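PDB 4H3K: RNA polymerase II subunit A C-terminal domain phosphatase SSU72, which removes phosphate from serine and threonine residues of the C-terminal domain of RNA polymerase II, and takes part in RNA processing, polyadenylation and termination. Local coordinates for residues T79-M84 and H103-N108; N73-K78 and Y85-R90; I175-Q180 and Q197-K202; Q36-E41 and T130-V135. The protein carries 1 engineered substitution. All blocks are in the same frame, centred on the assembly; numbering follows the deposited sequence.

Contact 1 (T79-M84 and H103-N108)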
# COMPACT_ATOMS: atom_id res chain seq x y z
N THR B 79 15.20 25.36 0.82
CA THR B 79 16.50 25.84 1.24
C THR B 79 17.47 24.69 1.53
O THR B 79 17.13 23.73 2.21
CB THR B 79 16.38 26.71 2.49
OG1 THR B 79 15.45 27.78 2.25
CG2 THR B 79 17.71 27.27 2.90
N THR B 80 18.67 24.82 1.01
CA THR B 80 19.76 23.85 1.14
C THR B 80 20.33 23.82 2.57
O THR B 80 20.30 24.83 3.29
CB THR B 80 20.82 24.24 0.05
OG1 THR B 80 20.74 23.31 -1.03
CG2 THR B 80 22.20 24.30 0.55
N TYR B 81 20.80 22.65 3.02
CA TYR B 81 21.48 22.56 4.32
C TYR B 81 22.67 23.53 4.39
O TYR B 81 22.94 24.16 5.42
CB TYR B 81 21.98 21.15 4.60
CG TYR B 81 20.88 20.09 4.77
CD1 TYR B 81 19.98 20.15 5.84
CD2 TYR B 81 20.76 19.03 3.87
CE1 TYR B 81 18.98 19.16 6.01
CE2 TYR B 81 19.77 18.04 4.02
CZ TYR B 81 18.88 18.11 5.09
OH TYR B 81 17.94 17.13 5.23
N ASP B 82 23.38 23.61 3.27
CA ASP B 82 24.51 24.54 3.13
C ASP B 82 24.08 26.00 3.27
O ASP B 82 24.75 26.78 3.94
CB ASP B 82 25.20 24.29 1.78
CG ASP B 82 26.53 24.96 1.69
OD1 ASP B 82 27.45 24.52 2.40
OD2 ASP B 82 26.64 25.94 0.93
N GLN B 83 22.95 26.38 2.67
CA GLN B 83 22.43 27.74 2.85
C GLN B 83 22.10 28.00 4.32
O GLN B 83 22.43 29.06 4.85
CB GLN B 83 21.24 28.04 1.93
CG GLN B 83 21.64 28.08 0.46
CD GLN B 83 20.45 28.09 -0.49
OE1 GLN B 83 19.54 27.28 -0.39
NE2 GLN B 83 20.48 29.02 -1.44
N MET B 84 21.50 27.02 5.00
CA MET B 84 21.19 27.14 6.43
C MET B 84 22.45 27.28 7.27
O MET B 84 22.50 28.08 8.22
CB MET B 84 20.37 25.94 6.94
CG MET B 84 18.97 25.90 6.42
SD MET B 84 18.20 24.31 6.81
CE MET B 84 17.08 24.20 5.42
N HIS B 103 27.34 21.50 13.15
CA HIS B 103 27.78 20.11 12.96
C HIS B 103 26.66 19.25 12.35
O HIS B 103 26.91 18.49 11.42
CB HIS B 103 28.30 19.52 14.28
CG HIS B 103 28.87 18.14 14.15
ND1 HIS B 103 28.08 17.02 13.95
CD2 HIS B 103 30.15 17.68 14.19
CE1 HIS B 103 28.85 15.95 13.87
NE2 HIS B 103 30.10 16.32 14.01
N MET B 104 25.43 19.38 12.88
CA MET B 104 24.26 18.65 12.34
C MET B 104 24.03 19.00 10.87
O MET B 104 23.86 18.10 10.04
CB MET B 104 23.01 18.99 13.14
CG MET B 104 21.77 18.15 12.77
SD MET B 104 20.36 18.82 13.65
CE MET B 104 19.97 20.30 12.70
N LEU B 105 24.05 20.29 10.56
CA LEU B 105 23.87 20.75 9.18
C LEU B 105 24.93 20.22 8.22
O LEU B 105 24.62 19.80 7.10
CB LEU B 105 23.76 22.28 9.10
CG LEU B 105 22.43 22.88 9.59
CD1 LEU B 105 22.51 24.41 9.74
CD2 LEU B 105 21.23 22.48 8.71
N ASP B 106 26.18 20.23 8.68
CA ASP B 106 27.31 19.66 7.94
C ASP B 106 27.13 18.16 7.72
O ASP B 106 27.34 17.67 6.61
CB ASP B 106 28.61 19.92 8.70
CG ASP B 106 29.82 19.42 7.96
OD1 ASP B 106 30.10 19.96 6.88
OD2 ASP B 106 30.47 18.48 8.45
N ARG B 107 26.75 17.44 8.77
CA ARG B 107 26.41 16.00 8.63
C ARG B 107 25.33 15.81 7.54
O ARG B 107 25.43 14.92 6.67
CB ARG B 107 25.95 15.44 9.99
CG ARG B 107 25.73 13.93 10.09
CD ARG B 107 24.39 13.44 9.48
NE ARG B 107 23.21 14.16 9.97
CZ ARG B 107 22.72 14.08 11.21
NH1 ARG B 107 23.30 13.29 12.11
NH2 ARG B 107 21.64 14.78 11.53
N ASN B 108 24.30 16.66 7.60
CA ASN B 108 23.15 16.56 6.71
C ASN B 108 23.57 16.75 5.26
O ASN B 108 23.17 15.98 4.38
CB ASN B 108 22.03 17.56 7.11
CG ASN B 108 21.32 17.17 8.42
OD1 ASN B 108 21.54 16.09 8.95
ND2 ASN B 108 20.48 18.07 8.94
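Tyr81, in the first turn of helix 81-98, and Leu105, in the middle of helix 101-109, bring their CA atoms to 5.7 Å as the two helices run back past each other. This is a helical hairpin, turned between residues 98 and 101, and the contact closes its base. No hydrogen bond joins the two segments; aromatic and aliphatic surfaces do the work. The phenol ring is the main platform. Asn108 lays its CB over the middle of one face, 3.4 Å from the centroid of the Tyr81 ring and 7° off the normal, a compact CH-pi contact. With the amide plane tilted 57° to the ring, the polar end is led past the aromatic surface: OD1 lies in the guanidinium plane of Arg107 and is gripped side-on by its NE and NH2, at 2.7 and 2.9 Å, while ND2 reaches Gln36 O of the phosphate-binding loop. The Tyr81 hydroxyl bonds to Asn35 O, so Tyr81 OH and Asn108 ND2, both from buried side chains, find their partners on that loop. Leu105 works from the side. Its CG stands anti to the carbonyl carbon (chi1 -74°), which sends the fork across the gap between the helices. One prong, CD2, meets the edge of the Tyr81 ring at CD1, 3.9 Å away; the other, CD1, packs crosswise on Met84, 3.8 Å from its CB.

Contact 2 (N73-K78 and Y85-R90)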
# COMPACT_ATOMS: atom_id res chain seq x y z
N ASN B 73 14.72 29.22 14.43
CA ASN B 73 14.97 29.67 13.07
C ASN B 73 14.07 28.91 12.12
O ASN B 73 13.88 27.70 12.24
CB ASN B 73 16.42 29.42 12.72
CG ASN B 73 17.35 30.24 13.57
OD1 ASN B 73 17.38 31.47 13.45
ND2 ASN B 73 18.10 29.59 14.46
N VAL B 74 13.48 29.63 11.18
CA VAL B 74 12.55 28.98 10.27
C VAL B 74 13.02 29.15 8.83
O VAL B 74 13.49 30.23 8.46
CB VAL B 74 11.12 29.54 10.46
CG1 VAL B 74 10.20 28.95 9.42
CG2 VAL B 74 10.59 29.20 11.83
N TYR B 75 12.89 28.08 8.04
CA TYR B 75 13.23 28.07 6.61
C TYR B 75 12.16 27.35 5.77
O TYR B 75 11.38 26.54 6.29
CB TYR B 75 14.57 27.34 6.38
CG TYR B 75 15.70 27.96 7.12
CD1 TYR B 75 16.46 28.98 6.55
CD2 TYR B 75 16.02 27.53 8.41
CE1 TYR B 75 17.52 29.57 7.25
CE2 TYR B 75 17.07 28.10 9.11
CZ TYR B 75 17.81 29.12 8.53
OH TYR B 75 18.84 29.67 9.24
N ASP B 76 12.15 27.65 4.47
CA ASP B 76 11.40 26.88 3.50
C ASP B 76 12.09 25.52 3.30
O ASP B 76 13.31 25.38 3.50
CB ASP B 76 11.34 27.65 2.17
CG ASP B 76 10.24 27.14 1.24
OD1 ASP B 76 10.18 25.92 0.95
OD2 ASP B 76 9.43 27.97 0.76
N PHE B 77 11.34 24.50 2.89
CA PHE B 77 11.94 23.23 2.47
C PHE B 77 12.84 23.31 1.22
O PHE B 77 13.67 22.43 1.00
CB PHE B 77 10.86 22.18 2.27
CG PHE B 77 10.60 21.36 3.48
CD1 PHE B 77 9.64 21.76 4.40
CD2 PHE B 77 11.32 20.17 3.70
CE1 PHE B 77 9.38 20.99 5.53
CE2 PHE B 77 11.06 19.39 4.83
CZ PHE B 77 10.11 19.80 5.76
N LYS B 78 12.67 24.37 0.41
CA LYS B 78 13.49 24.59 -0.77
C LYS B 78 14.93 25.02 -0.44
O LYS B 78 15.77 25.02 -1.31
CB LYS B 78 12.83 25.61 -1.73
CG LYS B 78 11.62 25.03 -2.48
CD LYS B 78 10.56 26.08 -2.73
CE LYS B 78 9.17 25.46 -2.60
NZ LYS B 78 8.46 25.28 -3.92
N TYR B 85 23.46 26.50 6.91
CA TYR B 85 24.76 26.53 7.56
C TYR B 85 25.33 27.95 7.49
O TYR B 85 25.67 28.53 8.52
CB TYR B 85 25.71 25.54 6.89
CG TYR B 85 27.04 25.39 7.58
CD1 TYR B 85 28.08 26.28 7.33
CD2 TYR B 85 27.26 24.34 8.49
CE1 TYR B 85 29.31 26.14 7.97
CE2 TYR B 85 28.48 24.21 9.14
CZ TYR B 85 29.50 25.11 8.87
OH TYR B 85 30.71 24.96 9.50
N ASN B 86 25.39 28.50 6.28
CA ASN B 86 25.98 29.84 6.07
C ASN B 86 25.16 30.94 6.72
O ASN B 86 25.72 31.86 7.30
CB ASN B 86 26.18 30.12 4.59
CG ASN B 86 27.15 29.16 3.95
OD1 ASN B 86 28.17 28.81 4.54
ND2 ASN B 86 26.84 28.72 2.75
N ASP B 87 23.85 30.84 6.62
CA ASP B 87 22.95 31.74 7.33
C ASP B 87 23.22 31.72 8.85
O ASP B 87 23.36 32.78 9.47
CB ASP B 87 21.49 31.40 7.04
CG ASP B 87 20.51 32.33 7.75
OD1 ASP B 87 20.49 33.53 7.43
OD2 ASP B 87 19.75 31.86 8.62
N LEU B 88 23.31 30.53 9.43
CA LEU B 88 23.58 30.41 10.87
C LEU B 88 25.02 30.80 11.26
O LEU B 88 25.26 31.28 12.38
CB LEU B 88 23.21 29.02 11.38
CG LEU B 88 21.83 28.81 12.06
CD1 LEU B 88 20.78 29.89 11.76
CD2 LEU B 88 21.27 27.43 11.75
N LEU B 89 25.96 30.61 10.34
CA LEU B 89 27.36 30.96 10.58
C LEU B 89 27.50 32.48 10.69
O LEU B 89 28.27 32.96 11.51
CB LEU B 89 28.29 30.37 9.49
CG LEU B 89 29.82 30.49 9.59
CD1 LEU B 89 30.42 29.65 10.72
CD2 LEU B 89 30.47 30.13 8.25
N ARG B 90 26.74 33.20 9.86
CA ARG B 90 26.64 34.66 9.90
C ARG B 90 25.97 35.14 11.18
O ARG B 90 26.50 36.03 11.84
CB ARG B 90 25.85 35.21 8.70
CG ARG B 90 26.27 34.71 7.32
CD ARG B 90 25.88 35.68 6.19
NE ARG B 90 26.85 36.77 6.07
CZ ARG B 90 28.12 36.63 5.67
NH1 ARG B 90 28.60 35.43 5.33
NH2 ARG B 90 28.92 37.69 5.61
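Tyr75 reaches from strand 73-75 to helix 81-98 and meets Asp87 and Leu88 with the far end of its ring. Its hydroxyl donates to Asp87 OD2 over only 2.5 Å, a very short bond. The carboxylate oxygen lies in the plane of the phenol ring, at its edge, while the carboxylate itself stands nearly perpendicular to the ring (88°). Asp87 achieves this with CG anti to its backbone N (chi1 -179°), which projects the acid from the helix toward the strand. Leu88 supplies the apolar half: its CD1 also sits at the ring edge, 3.2 Å from Tyr75 OH, so the hydroxyl meets the acid and, at roughly a right angle to it, a methyl group of the same helix. The same CD1 carries on to the amide of Asn73, 3.8 Å from its ND2, whose stronger polar partner is Tyr96 OH further along the helix. A phenylalanine in place of Tyr75 would probably leave Asp87 OD2 without this donor and take away one of the strand's hydrogen-bonded ties to the helix. The whole is a strand-turn-helix unit, in which the second strand of a small two-stranded antiparallel sheet packs against the helix that follows it.

Contact 3 (I175-Q180 and Q197-K202)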
# COMPACT_ATOMS: atom_id res chain seq x y z
N ILE B 175 15.50 2.43 16.13
CA ILE B 175 15.00 2.24 14.78
C ILE B 175 15.87 1.23 14.01
O ILE B 175 15.33 0.31 13.36
CB ILE B 175 14.91 3.61 14.05
CG1 ILE B 175 13.68 4.36 14.54
CG2 ILE B 175 14.80 3.42 12.52
CD1 ILE B 175 13.70 5.93 14.31
N CYS B 176 17.19 1.38 14.11
CA CYS B 176 18.12 0.44 13.47
C CYS B 176 17.91 -0.98 14.03
O CYS B 176 17.85 -1.95 13.26
CB CYS B 176 19.59 0.88 13.66
SG CYS B 176 20.76 -0.22 12.76
N GLU B 177 17.76 -1.09 15.35
CA GLU B 177 17.49 -2.40 15.97
C GLU B 177 16.19 -3.01 15.46
O GLU B 177 16.16 -4.20 15.07
CB GLU B 177 17.50 -2.29 17.51
CG GLU B 177 18.02 -3.53 18.16
CD GLU B 177 18.00 -3.48 19.66
OE1 GLU B 177 18.02 -2.35 20.22
OE2 GLU B 177 18.00 -4.59 20.27
N LEU B 178 15.14 -2.20 15.39
CA LEU B 178 13.88 -2.66 14.84
C LEU B 178 14.01 -3.12 13.38
O LEU B 178 13.55 -4.19 13.02
CB LEU B 178 12.80 -1.60 14.99
CG LEU B 178 11.44 -1.97 14.38
CD1 LEU B 178 10.82 -3.19 15.10
CD2 LEU B 178 10.48 -0.78 14.39
N CYS B 179 14.68 -2.33 12.55
CA CYS B 179 14.83 -2.67 11.14
C CYS B 179 15.64 -3.95 10.97
O CYS B 179 15.34 -4.78 10.14
CB CYS B 179 15.45 -1.51 10.36
SG CYS B 179 14.23 -0.18 10.18
N GLN B 180 16.65 -4.10 11.80
CA GLN B 180 17.42 -5.34 11.87
C GLN B 180 16.58 -6.57 12.17
O GLN B 180 16.67 -7.60 11.46
CB GLN B 180 18.50 -5.17 12.93
CG GLN B 180 19.63 -6.02 12.65
CD GLN B 180 20.26 -5.62 11.35
OE1 GLN B 180 20.43 -4.42 11.09
NE2 GLN B 180 20.60 -6.60 10.51
N GLN B 197 5.46 -5.55 19.68
CA GLN B 197 5.05 -5.80 21.08
C GLN B 197 6.26 -6.15 21.98
O GLN B 197 6.39 -5.61 23.05
CB GLN B 197 3.95 -6.86 21.19
CG GLN B 197 2.56 -6.38 20.69
CD GLN B 197 1.97 -5.23 21.53
OE1 GLN B 197 1.71 -4.13 21.03
NE2 GLN B 197 1.76 -5.49 22.80
N GLU B 198 7.14 -7.05 21.53
CA GLU B 198 8.44 -7.27 22.21
C GLU B 198 9.25 -5.98 22.41
O GLU B 198 9.77 -5.72 23.49
CB GLU B 198 9.31 -8.27 21.44
CG GLU B 198 8.89 -9.70 21.52
CD GLU B 198 9.96 -10.63 20.94
OE1 GLU B 198 11.14 -10.53 21.40
OE2 GLU B 198 9.63 -11.44 20.03
N PHE B 199 9.36 -5.17 21.36
CA PHE B 199 10.03 -3.85 21.44
C PHE B 199 9.37 -2.90 22.41
O PHE B 199 10.06 -2.12 23.08
CB PHE B 199 10.14 -3.16 20.07
CG PHE B 199 11.42 -3.41 19.37
CD1 PHE B 199 11.64 -4.62 18.68
CD2 PHE B 199 12.44 -2.47 19.40
CE1 PHE B 199 12.85 -4.86 18.02
CE2 PHE B 199 13.68 -2.72 18.75
CZ PHE B 199 13.88 -3.91 18.06
N GLU B 200 8.05 -2.93 22.51
CA GLU B 200 7.35 -2.13 23.53
C GLU B 200 7.72 -2.54 24.95
O GLU B 200 8.05 -1.69 25.79
CB GLU B 200 5.85 -2.21 23.37
CG GLU B 200 5.35 -1.36 22.21
CD GLU B 200 3.83 -1.23 22.18
OE1 GLU B 200 3.18 -1.73 23.11
OE2 GLU B 200 3.31 -0.63 21.22
N GLU B 201 7.66 -3.84 25.21
CA GLU B 201 7.99 -4.39 26.49
C GLU B 201 9.47 -4.12 26.85
O GLU B 201 9.78 -3.69 27.97
CB GLU B 201 7.62 -5.88 26.52
CG GLU B 201 7.31 -6.46 27.91
CD GLU B 201 8.57 -6.90 28.65
OE1 GLU B 201 9.59 -7.16 27.97
OE2 GLU B 201 8.54 -6.99 29.90
N LYS B 202 10.38 -4.31 25.89
CA LYS B 202 11.82 -4.12 26.14
C LYS B 202 12.19 -2.65 26.35
O LYS B 202 12.99 -2.33 27.22
CB LYS B 202 12.70 -4.71 25.02
CG LYS B 202 12.55 -6.21 24.79
CD LYS B 202 13.38 -7.06 25.72
CE LYS B 202 13.22 -8.54 25.38
NZ LYS B 202 13.97 -9.34 26.39
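The ring of Phe199 carries this contact, with Leu178 CD1 over one face and the backbone of residues 177 and 178 near its outer end. The methyl carbon lies 4.1 Å from the ring centroid and 18° off the normal, a CH-pi contact displaced toward the rim at CD1 and CE1. The backbone carbon Glu177 C approaches obliquely and comes within 3.6 Å of Phe199 CZ. Still closer is Leu178 N, 3.4 Å from the same CZ, so the ring is driven up against the main chain of helix 165-184 and does not merely brush its side chains. Leu178 sets its CG anti to the backbone N (chi1 177°), which carries CD1 over the ring face; the same side chain also touches Leu129 of the central sheet. Glu177 meets the ring with CB, 4.0 Å from Phe199 CZ, and more loosely with CG, while the carboxylate continues outward on an extended chain. No hydrogen bond crosses between the segments. Leu174 and Cys181, one turn to each side along the helix, also touch the ring, so that Phe199 meets residues 174, 177, 178 and 181. The next residue, Glu200, turns elsewhere: its OE2 bonds to Phe207 N, where the last strand begins, and to a polar side chain of the other protein chain. Four neighbours spaced i, i+3, i+4 and i+7 form the diamond that receives a knob in knobs-into-holes packing, and here Phe199 of helix 188-203 is the knob; it and Cys181 fall within a predicted coiled coil, the rest of the hole before it.

Contact 4 (Q36-E41 and T130-V135). With PO4 (phosphate ion), chain F.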
# COMPACT_ATOMS: atom_id res chain seq x y z
N GLN B 36 15.64 17.30 9.72
CA GLN B 36 16.92 17.91 10.13
C GLN B 36 17.68 17.04 11.13
O GLN B 36 18.90 16.92 11.04
CB GLN B 36 16.67 19.25 10.79
CG GLN B 36 16.25 20.35 9.83
CD GLN B 36 17.42 20.75 8.91
OE1 GLN B 36 18.55 20.37 9.14
NE2 GLN B 36 17.12 21.49 7.86
N ASN B 37 16.93 16.46 12.08
CA ASN B 37 17.51 15.86 13.27
C ASN B 37 17.16 14.37 13.43
O ASN B 37 17.97 13.53 13.11
CB ASN B 37 17.14 16.71 14.51
CG ASN B 37 17.68 16.13 15.82
OD1 ASN B 37 17.06 16.25 16.88
ND2 ASN B 37 18.84 15.52 15.75
N ARG B 38 15.96 14.05 13.91
CA ARG B 38 15.62 12.64 14.17
C ARG B 38 15.70 11.74 12.93
O ARG B 38 16.28 10.65 12.96
CB ARG B 38 14.26 12.57 14.87
CG ARG B 38 14.31 13.26 16.24
CD ARG B 38 12.92 13.61 16.72
NE ARG B 38 12.30 14.66 15.91
CZ ARG B 38 11.03 15.03 16.00
NH1 ARG B 38 10.23 14.42 16.87
NH2 ARG B 38 10.53 15.99 15.22
N SER B 39 15.16 12.21 11.81
CA SER B 39 15.14 11.42 10.59
C SER B 39 16.53 11.32 9.95
O SER B 39 16.84 10.31 9.34
CB SER B 39 14.09 11.94 9.57
OG SER B 39 14.30 13.34 9.30
N MET B 40 17.36 12.35 10.11
CA MET B 40 18.67 12.37 9.49
C MET B 40 19.70 11.54 10.28
O MET B 40 20.54 10.85 9.69
CB MET B 40 19.14 13.81 9.28
CG MET B 40 18.27 14.52 8.24
SD MET B 40 18.51 13.78 6.60
CE MET B 40 20.04 14.61 6.07
N GLU B 41 19.63 11.61 11.61
CA GLU B 41 20.36 10.68 12.47
C GLU B 41 20.05 9.22 12.10
O GLU B 41 20.95 8.37 12.04
CB GLU B 41 20.00 10.94 13.93
CG GLU B 41 21.02 10.39 14.96
CD GLU B 41 22.41 10.98 14.76
OE1 GLU B 41 23.34 10.20 14.64
OE2 GLU B 41 22.55 12.21 14.67
N THR B 130 8.01 6.82 11.65
CA THR B 130 7.84 8.23 11.98
C THR B 130 8.35 8.46 13.39
O THR B 130 8.38 7.53 14.20
CB THR B 130 6.36 8.69 11.83
OG1 THR B 130 5.53 7.97 12.74
CG2 THR B 130 5.86 8.39 10.39
N CYS B 131 8.77 9.70 13.68
CA CYS B 131 9.49 10.00 14.91
C CYS B 131 8.65 10.74 15.96
O CYS B 131 9.17 11.10 16.99
CB CYS B 131 10.78 10.79 14.59
SG CYS B 131 11.88 9.88 13.45
N GLU B 132 7.35 10.95 15.69
CA GLU B 132 6.38 11.41 16.66
C GLU B 132 4.98 11.33 16.11
O GLU B 132 4.77 11.33 14.89
CB GLU B 132 6.66 12.85 17.19
CG GLU B 132 6.43 13.95 16.21
CD GLU B 132 6.61 15.32 16.87
OE1 GLU B 132 7.76 15.76 17.01
OE2 GLU B 132 5.61 15.92 17.29
N GLU B 133 4.01 11.24 17.01
CA GLU B 133 2.65 10.93 16.60
C GLU B 133 2.04 11.94 15.60
O GLU B 133 1.30 11.56 14.69
CB GLU B 133 1.75 10.76 17.83
CG GLU B 133 0.40 10.24 17.46
CD GLU B 133 -0.50 10.03 18.66
OE1 GLU B 133 0.02 10.09 19.78
OE2 GLU B 133 -1.72 9.81 18.49
N ARG B 134 2.37 13.22 15.78
CA ARG B 134 1.89 14.24 14.82
C ARG B 134 2.40 13.96 13.39
O ARG B 134 1.71 14.24 12.42
CB ARG B 134 2.40 15.63 15.29
CG ARG B 134 1.91 16.85 14.51
CD ARG B 134 2.95 18.04 14.57
NE ARG B 134 4.10 17.79 13.68
CZ ARG B 134 4.41 18.49 12.58
NH1 ARG B 134 3.70 19.56 12.22
NH2 ARG B 134 5.44 18.12 11.84
N VAL B 135 3.63 13.48 13.28
CA VAL B 135 4.25 13.17 11.99
C VAL B 135 3.57 11.90 11.43
O VAL B 135 3.24 11.84 10.23
CB VAL B 135 5.77 12.96 12.14
CG1 VAL B 135 6.37 12.34 10.87
CG2 VAL B 135 6.46 14.28 12.48
P PO4 F . 13.45 16.92 13.08
O1 PO4 F . 13.99 16.55 11.74
O2 PO4 F . 14.08 18.23 13.59
O3 PO4 F . 13.74 15.86 14.12
O4 PO4 F . 11.96 17.10 13.07
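Arg38 and Glu132 form a salt bridge beside the phosphate: NH1 donates to Glu132 OE1 over 2.8 Å at 160°, in the guanidinium plane and onto the anti lone pair of the carboxylate, with a weak second bond from NH2. The other edge of the guanidinium serves the ion. NE points almost straight (176°) at phosphate O3, 2.6 Å away, and NH2 meets O4 at 2.8 Å; the bend at chi3 (-69°) folds the chain back so that both nitrogens face the anion. Backbone N-H groups complete the cradle: Arg38 N also bonds to O3, while Gln36 N lies 2.7 Å and Asn37 N 3.0 Å from phosphate O1. Ser32 OG and the N-H groups of Ser33 and Ser34 close the ring. This is the P-loop of a CX5R phosphatase, Ser32 standing at the signature cysteine position, probably the engineered substitution. A lysine in place of Arg38, with one nitrogen for three, is likely to leave either phosphate O4 or Glu132 OE1 without its donor. NH1 is further fixed by Ile161 O. Packing backs the charges: Cys131 lays CB over a guanidinium face, its SG 3.9 Å from Arg38 CB. Segment 36-41 follows strand 27-32, and segment 130-135 leaves the end of its parallel neighbour 127-130; helices 38-48 and 133-145 begin here; helix 165-184 packs on Asn37 and Glu41, helix 101-109 on Met40.

Contact 4 holds the phosphate near the centre of the chain; contacts 1 and 2 lie to one side and contact 3 to the other. Contacts 1 and 2 share helix 81-98, with centres 8 Å apart; Leu105 CD1 of the first lies 3.8 Å from Leu88 CD2 of the second, joining them in one apolar cluster. Contact 1, centred 17 Å from contact 4, is the bridge to the active site: Arg107 NH1 forms a salt bridge with Glu41 OE2 at 2.9 Å, and Met84 SD packs on Gln36 NE2. Contact 2 stops about 6 Å short of contact 4 at the nearest atoms. Contact 3 is also centred 17 Å from contact 4, with nearest atoms about 4 Å apart.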